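Local coordinates for CRISPR-associated protein, Cse2 family (PDB 3WA8) that probably binds guanine-rich crRNA sequences and helps to stabilise the R-loop as the Cse2 (CasB) subunit of a type I-E CRISPR surveillance complex, at residues 114-119 against 153-158. Residues are numbered along the deposited sequence; the frame is centred on the assembly and turned at random.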
loop_
_atom_site.group_PDB
_atom_site.type_symbol
_atom_site.label_atom_id
_atom_site.label_comp_id
_atom_site.label_asym_id
_atom_site.label_seq_id
_atom_site.Cartn_x
_atom_site.Cartn_y
_atom_site.Cartn_z
ATOM N N ALA A 114 -3.763 -11.944 1.738
ATOM C CA ALA A 114 -4.199 -13.326 1.673
ATOM C C ALA A 114 -3.008 -14.217 1.391
ATOM O O ALA A 114 -2.882 -15.300 1.967
ATOM C CB ALA A 114 -5.235 -13.505 0.622
ATOM N N GLN A 115 -2.122 -13.756 0.514
ATOM C CA GLN A 115 -0.943 -14.527 0.147
ATOM C C GLN A 115 -0.087 -14.767 1.385
ATOM O O GLN A 115 0.459 -15.864 1.577
ATOM C CB GLN A 115 -0.145 -13.805 -0.941
ATOM C CG GLN A 115 -0.685 -14.019 -2.323
ATOM C CD GLN A 115 0.039 -13.215 -3.366
ATOM O OE1 GLN A 115 0.225 -12.016 -3.221
ATOM N NE2 GLN A 115 0.418 -13.867 -4.446
ATOM N N LEU A 116 0.012 -13.732 2.223
ATOM C CA LEU A 116 0.746 -13.807 3.468
ATOM C C LEU A 116 0.048 -14.799 4.405
ATOM O O LEU A 116 0.687 -15.710 4.966
ATOM C CB LEU A 116 0.824 -12.426 4.079
ATOM C CG LEU A 116 1.192 -12.369 5.541
ATOM C CD1 LEU A 116 2.655 -12.745 5.726
ATOM C CD2 LEU A 116 0.910 -11.003 6.059
ATOM N N TYR A 117 -1.265 -14.645 4.536
ATOM C CA TYR A 117 -2.081 -15.549 5.320
ATOM C C TYR A 117 -1.812 -17.004 4.966
ATOM O O TYR A 117 -1.564 -17.822 5.851
ATOM C CB TYR A 117 -3.529 -15.195 5.075
ATOM C CG TYR A 117 -4.553 -16.097 5.691
ATOM C CD1 TYR A 117 -4.698 -16.179 7.065
ATOM C CD2 TYR A 117 -5.415 -16.826 4.896
ATOM C CE1 TYR A 117 -5.656 -16.984 7.631
ATOM C CE2 TYR A 117 -6.376 -17.645 5.452
ATOM C CZ TYR A 117 -6.497 -17.718 6.823
ATOM O OH TYR A 117 -7.455 -18.522 7.389
ATOM N N LEU A 118 -1.837 -17.326 3.674
ATOM C CA LEU A 118 -1.659 -18.711 3.220
ATOM C C LEU A 118 -0.231 -19.196 3.417
ATOM O O LEU A 118 -0.003 -20.369 3.697
ATOM C CB LEU A 118 -2.063 -18.866 1.754
ATOM C CG LEU A 118 -3.540 -18.682 1.382
ATOM C CD1 LEU A 118 -3.662 -18.132 -0.020
ATOM C CD2 LEU A 118 -4.360 -19.958 1.521
ATOM N N ALA A 119 0.726 -18.289 3.272
ATOM C CA ALA A 119 2.133 -18.597 3.520
ATOM C C ALA A 119 2.381 -19.001 4.980
ATOM O O ALA A 119 3.294 -19.768 5.262
ATOM C CB ALA A 119 3.024 -17.412 3.126
ATOM N N GLU A 153 6.260 -8.026 4.011
ATOM C CA GLU A 153 7.645 -7.925 3.508
ATOM C C GLU A 153 8.555 -9.010 4.087
ATOM O O GLU A 153 9.584 -9.327 3.516
ATOM C CB GLU A 153 8.225 -6.534 3.794
ATOM C CG GLU A 153 7.546 -5.375 3.033
ATOM C CD GLU A 153 8.308 -4.910 1.797
ATOM O OE1 GLU A 153 9.476 -5.299 1.613
ATOM O OE2 GLU A 153 7.753 -4.118 1.010
ATOM N N SER A 154 8.165 -9.585 5.216
ATOM C CA SER A 154 8.826 -10.767 5.738
ATOM C C SER A 154 8.743 -11.949 4.808
ATOM O O SER A 154 9.662 -12.756 4.790
ATOM C CB SER A 154 8.226 -11.193 7.073
ATOM O OG SER A 154 8.615 -10.299 8.089
ATOM N N GLN A 155 7.636 -12.108 4.083
ATOM C CA GLN A 155 7.613 -13.156 3.055
ATOM C C GLN A 155 8.297 -12.581 1.851
ATOM O O GLN A 155 8.052 -11.449 1.454
ATOM C CB GLN A 155 6.217 -13.624 2.682
ATOM C CG GLN A 155 5.427 -14.161 3.827
ATOM C CD GLN A 155 6.074 -15.325 4.487
ATOM O OE1 GLN A 155 6.332 -15.299 5.689
ATOM N NE2 GLN A 155 6.336 -16.366 3.717
ATOM N N ASP A 156 9.178 -13.358 1.266
ATOM C CA ASP A 156 10.057 -12.777 0.282
ATOM C C ASP A 156 9.315 -12.500 -1.034
ATOM O O ASP A 156 9.577 -11.494 -1.707
ATOM C CB ASP A 156 11.246 -13.707 0.063
ATOM C CG ASP A 156 12.329 -13.051 -0.705
ATOM O OD1 ASP A 156 12.238 -11.820 -0.914
ATOM O OD2 ASP A 156 13.275 -13.766 -1.091
ATOM N N ASP A 157 8.362 -13.384 -1.343
ATOM C CA ASP A 157 7.873 -13.577 -2.689
ATOM C C ASP A 157 6.586 -12.834 -2.969
ATOM O O ASP A 157 6.009 -13.021 -4.027
ATOM C CB ASP A 157 7.642 -15.071 -2.925
ATOM C CG ASP A 157 8.854 -15.920 -2.537
ATOM O OD1 ASP A 157 9.649 -15.471 -1.673
ATOM O OD2 ASP A 157 9.031 -17.037 -3.092
ATOM N N ILE A 158 6.118 -12.009 -2.041
ATOM C CA ILE A 158 4.832 -11.353 -2.227
ATOM C C ILE A 158 4.963 -9.919 -2.712
ATOM O O ILE A 158 5.595 -9.085 -2.063
ATOM C CB ILE A 158 4.034 -11.347 -0.932
ATOM C CG1 ILE A 158 3.688 -12.784 -0.556
ATOM C CG2 ILE A 158 2.770 -10.488 -1.075
ATOM C CD1 ILE A 158 3.068 -12.923 0.786
#
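Ile158 reaches across to the helical turn of Gln115 and Leu116. CB carries two branches. The CG2 methyl, anti to the backbone N, meets Gln115 OE1 at 3.7 Å. This is van der Waals contact between a methyl and an amide oxygen. The other branch starts at CG1, 4.0 Å from Gln115 CB. The chain then runs on extended (chi2 172°), and CD1 is its tip. CD1 lies 3.8 Å from Gln115 CB and 3.5 Å from the backbone N of Leu116. It lies against the backbone of the helix at Leu116, with Leu116 CB 4.0 Å from CD1. The side chains of Gln115 and Ile158 run antiparallel, one passing alongside the other.

Gln155 covers the next turn. Its chain bends at chi2 (-59°) and crosses Leu116 at about a right angle. Its CG touches Leu116 CD1 at 3.6 Å, and its NE2 lies 3.5 Å from Ala119 CB. An alanine at Gln155 would remove CG and the amide, and would probably leave a gap beside Leu116 CD1 and the Ala119 methyl without its amide neighbour. The contact is van der Waals in kind: methyl and methylene groups meet each other and the two glutamine amides.

The 114-119 segment is the C-terminal part of helix 109-119. The 153-158 segment runs from the end of helix 141-154 into the following loop. Leu116 also packs on Met148, Leu151 and Ile152 of helix 141-154 and on Ile126 of helix 124-135. Away from this contact, Ala114 and Tyr117 pack against helix 178-197 of this chain, which has helices and loops but no strands.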